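Local coordinates for protein alpha-fucosidase (Bifidobacterium bifidum, PDB 2EAE) that probably releases alpha-1,2-linked L-fucose from glycans, this chain being the catalytic fragment of a longer bifidobacterial glycoside hydrolase, at residues 479-484 with 500-505; 121-126 with 496-501; 418-423 with 508-513. The protein carries 1 engineered substitution. All blocks are in the same frame, centred on the assembly; numbering follows the deposited sequence.

Interaction 1 (479-484 with 500-505); sequences GYMAHT and WGWSPA. With GAL (beta-D-galactopyranose), chain B.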
loop_
_atom_site.group_PDB
_atom_site.type_symbol
_atom_site.label_atom_id
_atom_site.label_comp_id
_atom_site.label_asym_id
_atom_site.label_seq_id
_atom_site.Cartn_x
_atom_site.Cartn_y
_atom_site.Cartn_z
ATOM N N GLY A 479 2.532 21.362 14.216
ATOM C CA GLY A 479 1.738 20.221 13.800
ATOM C C GLY A 479 1.294 20.282 12.367
ATOM O O GLY A 479 1.160 21.364 11.793
ATOM N N TYR A 480 1.036 19.105 11.782
ATOM C CA TYR A 480 0.536 19.037 10.406
ATOM C C TYR A 480 -0.665 18.094 10.411
ATOM O O TYR A 480 -0.668 17.064 11.094
ATOM C CB TYR A 480 1.640 18.596 9.391
ATOM C CG TYR A 480 2.364 17.330 9.840
ATOM C CD1 TYR A 480 2.091 16.111 9.253
ATOM C CD2 TYR A 480 3.326 17.371 10.842
ATOM C CE1 TYR A 480 2.716 14.918 9.708
ATOM C CE2 TYR A 480 3.983 16.200 11.282
ATOM C CZ TYR A 480 3.662 14.971 10.701
ATOM O OH TYR A 480 4.264 13.796 11.142
ATOM N N MET A 481 -1.722 18.496 9.712
ATOM C CA MET A 481 -2.999 17.780 9.759
ATOM C C MET A 481 -3.328 17.410 8.328
ATOM O O MET A 481 -3.152 18.232 7.398
ATOM C CB MET A 481 -4.091 18.700 10.344
ATOM C CG MET A 481 -5.467 18.050 10.543
ATOM S SD MET A 481 -6.710 19.332 10.896
ATOM C CE MET A 481 -7.462 18.519 12.313
ATOM N N ALA A 482 -3.738 16.166 8.111
ATOM C CA ALA A 482 -4.266 15.743 6.798
ATOM C C ALA A 482 -5.373 14.724 7.021
ATOM O O ALA A 482 -5.525 14.161 8.128
ATOM C CB ALA A 482 -3.174 15.155 5.888
ATOM N N HIS A 483 -6.168 14.497 5.994
ATOM C CA HIS A 483 -7.358 13.671 6.186
ATOM C C HIS A 483 -7.404 12.504 5.215
ATOM O O HIS A 483 -6.337 11.990 4.799
ATOM C CB HIS A 483 -8.625 14.568 6.136
ATOM C CG HIS A 483 -8.686 15.568 7.259
ATOM N ND1 HIS A 483 -8.021 16.775 7.217
ATOM C CD2 HIS A 483 -9.282 15.507 8.479
ATOM C CE1 HIS A 483 -8.225 17.429 8.354
ATOM N NE2 HIS A 483 -8.965 16.669 9.143
ATOM N N THR A 484 -8.616 12.066 4.840
ATOM C CA THR A 484 -8.753 10.855 3.993
ATOM C C THR A 484 -8.208 11.006 2.563
ATOM O O THR A 484 -7.331 10.254 2.112
ATOM C CB THR A 484 -10.233 10.453 3.900
ATOM O OG1 THR A 484 -10.721 10.137 5.211
ATOM C CG2 THR A 484 -10.408 9.256 3.017
ATOM N N TRP A 500 -16.834 11.096 5.655
ATOM C CA TRP A 500 -15.675 10.416 5.023
ATOM C C TRP A 500 -14.546 11.421 4.965
ATOM O O TRP A 500 -13.378 11.033 5.079
ATOM C CB TRP A 500 -15.917 9.847 3.621
ATOM C CG TRP A 500 -16.480 10.815 2.626
ATOM C CD1 TRP A 500 -17.803 10.935 2.251
ATOM C CD2 TRP A 500 -15.750 11.772 1.862
ATOM N NE1 TRP A 500 -17.936 11.929 1.316
ATOM C CE2 TRP A 500 -16.689 12.456 1.050
ATOM C CE3 TRP A 500 -14.380 12.112 1.760
ATOM C CZ2 TRP A 500 -16.311 13.489 0.175
ATOM C CZ3 TRP A 500 -14.002 13.138 0.900
ATOM C CH2 TRP A 500 -14.974 13.820 0.110
ATOM N N GLY A 501 -14.886 12.709 4.801
ATOM C CA GLY A 501 -13.868 13.748 4.595
ATOM C C GLY A 501 -12.981 14.109 5.795
ATOM O O GLY A 501 -11.855 14.589 5.616
ATOM N N TRP A 502 -13.495 13.924 7.011
ATOM C CA TRP A 502 -12.792 14.330 8.229
ATOM C C TRP A 502 -12.214 13.084 8.894
ATOM O O TRP A 502 -12.965 12.200 9.313
ATOM C CB TRP A 502 -13.760 14.983 9.217
ATOM C CG TRP A 502 -13.135 15.417 10.536
ATOM C CD1 TRP A 502 -13.131 14.733 11.716
ATOM C CD2 TRP A 502 -12.442 16.644 10.781
ATOM N NE1 TRP A 502 -12.495 15.486 12.702
ATOM C CE2 TRP A 502 -12.048 16.648 12.140
ATOM C CE3 TRP A 502 -12.122 17.750 9.982
ATOM C CZ2 TRP A 502 -11.351 17.731 12.717
ATOM C CZ3 TRP A 502 -11.432 18.819 10.555
ATOM C CH2 TRP A 502 -11.035 18.787 11.890
ATOM N N SER A 503 -10.883 13.034 8.996
ATOM C CA SER A 503 -10.210 11.876 9.579
ATOM C C SER A 503 -8.779 12.273 9.897
ATOM O O SER A 503 -7.856 11.725 9.287
ATOM C CB SER A 503 -10.216 10.730 8.561
ATOM O OG SER A 503 -9.974 9.437 9.164
ATOM N N PRO A 504 -8.573 13.189 10.859
ATOM C CA PRO A 504 -7.198 13.657 11.163
ATOM C C PRO A 504 -6.274 12.553 11.691
ATOM O O PRO A 504 -5.048 12.645 11.522
ATOM C CB PRO A 504 -7.422 14.779 12.208
ATOM C CG PRO A 504 -8.688 14.385 12.888
ATOM C CD PRO A 504 -9.561 13.858 11.721
ATOM N N ALA A 505 -6.845 11.488 12.231
ATOM C CA ALA A 505 -6.027 10.341 12.675
ATOM C C ALA A 505 -5.421 9.565 11.493
ATOM O O ALA A 505 -4.608 8.662 11.706
ATOM C CB ALA A 505 -6.824 9.432 13.580
HETATM C C1 GAL B . -16.703 7.204 -0.969
HETATM C C2 GAL B . -15.425 6.840 -0.196
HETATM C C3 GAL B . -14.925 8.039 0.626
HETATM C C4 GAL B . -14.772 9.251 -0.311
HETATM C C5 GAL B . -16.105 9.522 -1.024
HETATM C C6 GAL B . -15.925 10.622 -2.049
HETATM O O2 GAL B . -15.593 5.685 0.591
HETATM O O3 GAL B . -13.675 7.685 1.165
HETATM O O4 GAL B . -13.777 8.973 -1.268
HETATM O O5 GAL B . -16.483 8.359 -1.736
HETATM O O6 GAL B . -17.213 11.023 -2.496
HETATM O O HOH W 1 -3.751 15.047 11.320
#
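A chi1 of -176° runs the side chain of Met-481 out opposite its backbone N, and a bend at chi3 then brings CE against both the indole of Trp-502 and CB of Pro-504. CE sits 3.6 Å from CH2 of Trp-502, and the sulfur approaches the six-membered ring obliquely in a Met-aromatic contact. His-483, its CG anti to the carbonyl carbon, brings NE2 of its imidazole over one face of the same indole, near the rim. NE2 of His-483 is 3.4 Å from CE3 of Trp-502, with the two planes inclined at 37°. Pro-504 CD lies over that face too, so histidine and proline share it. Ser-503 N lies at the edge of the imidazole, close to its plane, 3.0 Å from CD2 of His-483, while ND1 is hydrogen-bonded to Thr-492 O, which should fix the ring's rotation. Further along, Thr-484 OG1 donates to Trp-500 O at 2.8 Å, almost straight down the carbonyl bond (177°), and so ties off the end of helix 498-501 just where Trp-502 leaves helical geometry. A water bridges Pro-504 O and, weakly, Ala-482 N. Within the family 95 catalytic domain, an (alpha/alpha)6 barrel, 479-484 is loop and 500-505 runs from the end of helix 498-501 into loop: Met-481 packs on helices 441-462 and 524-545, Pro-504 touches helix 576-596, and Trp-502 NE1 bonds to Val-561 O of strand 557-564.

Interaction 2 (121-126 with 496-501); sequences GNLTGG and QSFSWG. With GAL (beta-D-galactopyranose), chain B.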
loop_
_atom_site.group_PDB
_atom_site.type_symbol
_atom_site.label_atom_id
_atom_site.label_comp_id
_atom_site.label_asym_id
_atom_site.label_seq_id
_atom_site.Cartn_x
_atom_site.Cartn_y
_atom_site.Cartn_z
ATOM N N GLY A 121 -20.725 20.412 10.057
ATOM C CA GLY A 121 -20.708 20.973 8.703
ATOM C C GLY A 121 -19.602 21.945 8.312
ATOM O O GLY A 121 -19.219 22.017 7.139
ATOM N N ASN A 122 -19.088 22.724 9.259
ATOM C CA ASN A 122 -17.972 23.595 8.935
ATOM C C ASN A 122 -16.601 22.976 9.213
ATOM O O ASN A 122 -15.567 23.638 9.051
ATOM C CB ASN A 122 -18.127 24.971 9.608
ATOM C CG ASN A 122 -19.218 25.812 8.953
ATOM O OD1 ASN A 122 -19.938 26.542 9.613
ATOM N ND2 ASN A 122 -19.347 25.684 7.648
ATOM N N LEU A 123 -16.588 21.705 9.606
ATOM C CA LEU A 123 -15.333 20.935 9.542
ATOM C C LEU A 123 -15.204 20.188 8.216
ATOM O O LEU A 123 -15.080 18.953 8.195
ATOM C CB LEU A 123 -15.183 19.994 10.742
ATOM C CG LEU A 123 -15.167 20.685 12.115
ATOM C CD1 LEU A 123 -15.033 19.613 13.160
ATOM C CD2 LEU A 123 -14.073 21.712 12.275
ATOM N N THR A 124 -15.196 20.978 7.129
ATOM C CA THR A 124 -15.160 20.504 5.762
ATOM C C THR A 124 -14.303 21.434 4.908
ATOM O O THR A 124 -13.911 22.537 5.336
ATOM C CB THR A 124 -16.586 20.375 5.128
ATOM O OG1 THR A 124 -17.210 21.663 5.128
ATOM C CG2 THR A 124 -17.466 19.405 5.949
ATOM N N GLY A 125 -14.006 20.983 3.708
ATOM C CA GLY A 125 -13.119 21.696 2.784
ATOM C C GLY A 125 -13.065 20.987 1.454
ATOM O O GLY A 125 -13.922 20.188 1.141
ATOM N N GLY A 126 -12.095 21.339 0.625
ATOM C CA GLY A 126 -11.846 20.611 -0.613
ATOM C C GLY A 126 -12.992 20.611 -1.600
ATOM O O GLY A 126 -13.254 19.607 -2.269
ATOM N N GLN A 496 -15.206 17.477 1.416
ATOM C CA GLN A 496 -16.392 18.340 1.330
ATOM C C GLN A 496 -17.585 17.792 2.110
ATOM O O GLN A 496 -18.492 18.540 2.475
ATOM C CB GLN A 496 -16.769 18.555 -0.118
ATOM C CG GLN A 496 -17.281 17.279 -0.748
ATOM C CD GLN A 496 -17.158 17.327 -2.222
ATOM O OE1 GLN A 496 -17.953 17.998 -2.885
ATOM N NE2 GLN A 496 -16.133 16.649 -2.762
ATOM N N SER A 497 -17.593 16.482 2.359
ATOM C CA SER A 497 -18.564 15.932 3.259
ATOM C C SER A 497 -17.875 15.320 4.457
ATOM O O SER A 497 -16.862 14.607 4.333
ATOM C CB SER A 497 -19.482 14.944 2.518
ATOM O OG SER A 497 -20.297 14.233 3.436
ATOM N N PHE A 498 -18.417 15.615 5.624
ATOM C CA PHE A 498 -17.816 15.184 6.885
ATOM C C PHE A 498 -17.733 13.663 7.074
ATOM O O PHE A 498 -16.785 13.164 7.712
ATOM C CB PHE A 498 -18.533 15.819 8.080
ATOM C CG PHE A 498 -17.880 15.512 9.422
ATOM C CD1 PHE A 498 -16.858 16.342 9.930
ATOM C CD2 PHE A 498 -18.288 14.390 10.174
ATOM C CE1 PHE A 498 -16.249 16.041 11.184
ATOM C CE2 PHE A 498 -17.691 14.095 11.412
ATOM C CZ PHE A 498 -16.675 14.924 11.913
ATOM N N SER A 499 -18.725 12.964 6.524
ATOM C CA SER A 499 -18.951 11.524 6.686
ATOM C C SER A 499 -18.083 10.655 5.768
ATOM O O SER A 499 -18.526 9.633 5.199
ATOM C CB SER A 499 -20.434 11.243 6.465
ATOM O OG SER A 499 -20.858 11.870 5.268
ATOM N N TRP A 500 -16.834 11.096 5.655
ATOM C CA TRP A 500 -15.675 10.416 5.023
ATOM C C TRP A 500 -14.546 11.421 4.965
ATOM O O TRP A 500 -13.378 11.033 5.079
ATOM C CB TRP A 500 -15.917 9.847 3.621
ATOM C CG TRP A 500 -16.480 10.815 2.626
ATOM C CD1 TRP A 500 -17.803 10.935 2.251
ATOM C CD2 TRP A 500 -15.750 11.772 1.862
ATOM N NE1 TRP A 500 -17.936 11.929 1.316
ATOM C CE2 TRP A 500 -16.689 12.456 1.050
ATOM C CE3 TRP A 500 -14.380 12.112 1.760
ATOM C CZ2 TRP A 500 -16.311 13.489 0.175
ATOM C CZ3 TRP A 500 -14.002 13.138 0.900
ATOM C CH2 TRP A 500 -14.974 13.820 0.110
ATOM N N GLY A 501 -14.886 12.709 4.801
ATOM C CA GLY A 501 -13.868 13.748 4.595
ATOM C C GLY A 501 -12.981 14.109 5.795
ATOM O O GLY A 501 -11.855 14.589 5.616
HETATM C C1 GAL B . -16.703 7.204 -0.969
HETATM C C2 GAL B . -15.425 6.840 -0.196
HETATM C C3 GAL B . -14.925 8.039 0.626
HETATM C C4 GAL B . -14.772 9.251 -0.311
HETATM C C5 GAL B . -16.105 9.522 -1.024
HETATM C C6 GAL B . -15.925 10.622 -2.049
HETATM O O2 GAL B . -15.593 5.685 0.591
HETATM O O3 GAL B . -13.675 7.685 1.165
HETATM O O4 GAL B . -13.777 8.973 -1.268
HETATM O O5 GAL B . -16.483 8.359 -1.736
HETATM O O6 GAL B . -17.213 11.023 -2.496
HETATM O O HOH W 2 -13.665 17.207 -1.144
#
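Gln-496 meets the loop backbone first, its CB lying 3.5 Å from Gly-125 O. A water joins the two segments here, donating to Gly-126 O at 2.7 Å and accepting a weak bond from Gln-496 N. The carbonyl O of Gln-496 faces the methyl CG2 of Thr-124 at 3.7 Å; with chi1 at 60° this threonine keeps OG1 for Gly-121 O and Lys-97 and turns its methyl toward the contact. Ser-497, the N-cap, pairs its OG with that of Ser-499. Phe-498 then points its ring edge at the loop, CD1 coming within 3.6 Å of Leu-123 O in the ring plane, while CB of Leu-123 is 4.1 Å from CD1 of Phe-498. Trp-500 turns the other way: galactose C5 lies 3.6 Å above the centre of its indole, a CH-pi platform for the sugar, and Ser-497 O sits over the opposite face. An alanine in place of Trp-500 is likely to leave the galactose without its stacking surface and Ser-497 O without the indole that covers it. Gly-501 N closes the short helix by bonding to Ser-497 O at 2.8 Å. The contact thus sets a loop of the N-terminal domain against helix 498-501 of the catalytic domain, with Leu-123 packed on helix 102-112 and Phe-498 on strands 557-564 and 569-573.

Interaction 3 (418-423 with 508-513); sequences FHMNVN and PWILQN. With FUL (beta-L-fucopyranose), chain D; GAL (beta-D-galactopyranose), chain B.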
loop_
_atom_site.group_PDB
_atom_site.type_symbol
_atom_site.label_atom_id
_atom_site.label_comp_id
_atom_site.label_asym_id
_atom_site.label_seq_id
_atom_site.Cartn_x
_atom_site.Cartn_y
_atom_site.Cartn_z
ATOM N N PHE A 418 -4.610 8.989 -3.196
ATOM C CA PHE A 418 -3.933 8.514 -1.993
ATOM C C PHE A 418 -4.999 8.606 -0.922
ATOM O O PHE A 418 -5.332 9.720 -0.455
ATOM C CB PHE A 418 -2.702 9.401 -1.672
ATOM C CG PHE A 418 -1.688 9.404 -2.793
ATOM C CD1 PHE A 418 -0.958 8.236 -3.091
ATOM C CD2 PHE A 418 -1.560 10.503 -3.626
ATOM C CE1 PHE A 418 -0.045 8.209 -4.166
ATOM C CE2 PHE A 418 -0.642 10.498 -4.712
ATOM C CZ PHE A 418 0.108 9.346 -4.989
ATOM N N HIS A 419 -5.571 7.448 -0.573
ATOM C CA HIS A 419 -6.719 7.354 0.329
ATOM C C HIS A 419 -6.227 6.833 1.670
ATOM O O HIS A 419 -5.875 5.646 1.803
ATOM C CB HIS A 419 -7.774 6.402 -0.233
ATOM C CG HIS A 419 -9.094 7.046 -0.523
ATOM N ND1 HIS A 419 -10.188 6.934 0.322
ATOM C CD2 HIS A 419 -9.511 7.760 -1.593
ATOM C CE1 HIS A 419 -11.210 7.579 -0.209
ATOM N NE2 HIS A 419 -10.827 8.087 -1.372
ATOM N N MET A 420 -6.171 7.741 2.641
ATOM C CA MET A 420 -5.386 7.550 3.873
ATOM C C MET A 420 -6.229 7.158 5.057
ATOM O O MET A 420 -5.809 7.304 6.204
ATOM C CB MET A 420 -4.556 8.804 4.210
ATOM C CG MET A 420 -3.420 9.116 3.256
ATOM S SD MET A 420 -2.002 9.848 4.156
ATOM C CE MET A 420 -2.768 11.085 5.219
ATOM N N ASN A 421 -7.414 6.610 4.805
ATOM C CA ASN A 421 -8.167 6.000 5.924
ATOM C C ASN A 421 -8.333 4.472 5.813
ATOM O O ASN A 421 -9.308 3.897 6.310
ATOM C CB ASN A 421 -9.489 6.737 6.185
ATOM C CG ASN A 421 -10.510 6.498 5.070
ATOM O OD1 ASN A 421 -10.203 5.895 4.041
ATOM N ND2 ASN A 421 -11.754 6.980 5.289
ATOM N N VAL A 422 -7.352 3.848 5.147
ATOM C CA VAL A 422 -7.024 2.422 5.174
ATOM C C VAL A 422 -6.226 2.001 3.950
ATOM O O VAL A 422 -5.360 1.125 4.033
ATOM C CB VAL A 422 -8.219 1.467 5.329
ATOM C CG1 VAL A 422 -9.205 1.553 4.099
ATOM C CG2 VAL A 422 -7.678 0.040 5.581
ATOM N N ASN A 423 -6.549 2.571 2.781
ATOM C CA ASN A 423 -6.026 1.999 1.524
ATOM C C ASN A 423 -4.528 2.232 1.342
ATOM O O ASN A 423 -3.771 1.290 1.037
ATOM C CB ASN A 423 -6.788 2.547 0.312
ATOM C CG ASN A 423 -8.080 1.798 0.047
ATOM O OD1 ASN A 423 -9.103 2.024 0.713
ATOM N ND2 ASN A 423 -8.048 0.906 -0.912
ATOM N N PRO A 508 -1.502 10.080 12.143
ATOM C CA PRO A 508 -1.073 9.041 13.095
ATOM C C PRO A 508 -1.011 7.660 12.438
ATOM O O PRO A 508 -0.027 6.967 12.592
ATOM C CB PRO A 508 -2.159 9.117 14.188
ATOM C CG PRO A 508 -2.458 10.564 14.268
ATOM C CD PRO A 508 -2.385 11.059 12.807
ATOM N N TRP A 509 -2.065 7.244 11.716
ATOM C CA TRP A 509 -2.057 5.927 11.096
ATOM C C TRP A 509 -0.907 5.709 10.102
ATOM O O TRP A 509 -0.151 4.713 10.189
ATOM C CB TRP A 509 -3.412 5.656 10.413
ATOM C CG TRP A 509 -3.674 4.202 10.109
ATOM C CD1 TRP A 509 -2.811 3.118 10.225
ATOM C CD2 TRP A 509 -4.907 3.670 9.612
ATOM N NE1 TRP A 509 -3.442 1.962 9.794
ATOM C CE2 TRP A 509 -4.727 2.270 9.435
ATOM C CE3 TRP A 509 -6.147 4.239 9.307
ATOM C CZ2 TRP A 509 -5.747 1.437 8.980
ATOM C CZ3 TRP A 509 -7.172 3.394 8.823
ATOM C CH2 TRP A 509 -6.963 2.009 8.689
ATOM N N ILE A 510 -0.805 6.597 9.127
ATOM C CA ILE A 510 0.266 6.459 8.107
ATOM C C ILE A 510 1.682 6.519 8.738
ATOM O O ILE A 510 2.626 5.891 8.228
ATOM C CB ILE A 510 0.102 7.445 6.942
ATOM C CG1 ILE A 510 0.792 6.900 5.661
ATOM C CG2 ILE A 510 0.595 8.851 7.316
ATOM C CD1 ILE A 510 0.147 5.590 5.020
ATOM N N LEU A 511 1.799 7.239 9.852
ATOM C CA LEU A 511 3.028 7.244 10.665
ATOM C C LEU A 511 3.375 5.878 11.275
ATOM O O LEU A 511 4.523 5.623 11.618
ATOM C CB LEU A 511 2.990 8.353 11.737
ATOM C CG LEU A 511 3.145 9.787 11.228
ATOM C CD1 LEU A 511 3.010 10.799 12.440
ATOM C CD2 LEU A 511 4.468 10.038 10.447
ATOM N N GLN A 512 2.392 4.999 11.439
ATOM C CA GLN A 512 2.718 3.609 11.743
ATOM C C GLN A 512 3.539 2.958 10.633
ATOM O O GLN A 512 4.578 2.297 10.891
ATOM C CB GLN A 512 1.455 2.783 11.997
ATOM C CG GLN A 512 0.850 3.058 13.352
ATOM C CD GLN A 512 -0.191 1.960 13.758
ATOM O OE1 GLN A 512 0.079 0.738 13.708
ATOM N NE2 GLN A 512 -1.393 2.415 14.150
ATOM N N ASN A 513 3.072 3.098 9.401
ATOM C CA ASN A 513 3.794 2.523 8.249
ATOM C C ASN A 513 5.200 3.104 8.190
ATOM O O ASN A 513 6.174 2.415 7.847
ATOM C CB ASN A 513 3.116 2.874 6.940
ATOM C CG ASN A 513 1.793 2.172 6.760
ATOM O OD1 ASN A 513 1.697 1.058 6.154
ATOM N ND2 ASN A 513 0.772 2.784 7.311
HETATM C C1 FUL D . -12.830 4.326 1.379
HETATM C C2 FUL D . -13.659 3.024 1.391
HETATM O O2 FUL D . -14.804 3.193 2.258
HETATM C C3 FUL D . -14.126 2.552 -0.005
HETATM O O3 FUL D . -14.519 1.163 0.068
HETATM C C4 FUL D . -13.010 2.690 -1.043
HETATM O O4 FUL D . -11.996 1.765 -0.633
HETATM C C5 FUL D . -12.450 4.113 -1.026
HETATM C C6 FUL D . -11.285 4.316 -1.994
HETATM O O5 FUL D . -11.946 4.410 0.269
HETATM O O1 FUL D . -11.968 4.440 2.529
HETATM C C1 GAL B . -16.703 7.204 -0.969
HETATM C C2 GAL B . -15.425 6.840 -0.196
HETATM C C3 GAL B . -14.925 8.039 0.626
HETATM C C4 GAL B . -14.772 9.251 -0.311
HETATM C C5 GAL B . -16.105 9.522 -1.024
HETATM C C6 GAL B . -15.925 10.622 -2.049
HETATM O O2 GAL B . -15.593 5.685 0.591
HETATM O O3 GAL B . -13.675 7.685 1.165
HETATM O O4 GAL B . -13.777 8.973 -1.268
HETATM O O5 GAL B . -16.483 8.359 -1.736
HETATM O O6 GAL B . -17.213 11.023 -2.496
#
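Trp-509 lays the outer corner of its indole against the backbone and side chain of Val-422, CH2 standing 3.6 Å from CB of the valine. The two side chains run side by side in the same direction. The indole reaches this far because CG is anti to the backbone N (chi1 -162°), which carries the six-membered ring away from the helix toward the loop. Val-422 presents CB and CG2 rather than CG1, and the neighbouring carbonyl is close as well: Asn-421 O is 3.3 Å from CZ3 of Trp-509, approaching the ring obliquely. At the next helix residue, SD of Met-420 touches CG2 of Ile-510 at 4.2 Å, a looser apolar meeting, while the carbonyl O of Met-420 is taken up by NE2 of Gln-425. The catalytic domains of family 95 are (alpha/alpha)6 barrels, and here helix 506-521 backs the turn that follows strand 418-419 and leads, through Val-422 as N-cap, into helix 423-427. What lies on the far side of this turn is the fucose pocket. The CB of Asn-421 leaves the backbone away from helix 506-521, and its OD1 is 2.7 Å from O1 of the beta anomer of fucose, while ND2 is hydrogen-bonded to Glu-566 OE2. Glu-566 also bonds the galactose through its other oxygen, OE1, so it bridges this amide and that sugar. His-419 covers the same anomer from another direction: the methyl C6 is 3.6 Å above the centre of its imidazole, ND1 is 3.1 Å from the ring oxygen O5 of the fucose, and the ring edge faces the galactose. On the helix side, Trp-509 leans on Leu-581 of helix 576-596, and Ile-510 packs against Leu-424 and Gln-425 of helix 423-427.

Interactions 1 and 2 have centres about 10 Å apart and share Trp-500 and Gly-501 on helix 498-501; the centre of interaction 3 lies about 10 Å from that of the first and 18 Å from that of the second. Along the chain interaction 1 is nested inside the loop closed by interaction 3, whereas interactions 2 and 3 cross, because the order is 121-126, 418-423, 496-501, 508-513. Thr-484 O probably hydrogen-bonds to Met-420 N, coupling interactions 1 and 3 directly, and helix 506-521 is the next helix after 498-501. Trp-500 meets the galactose and His-419 lies by both sugars, while the N-terminal loop packs behind helix 498-501.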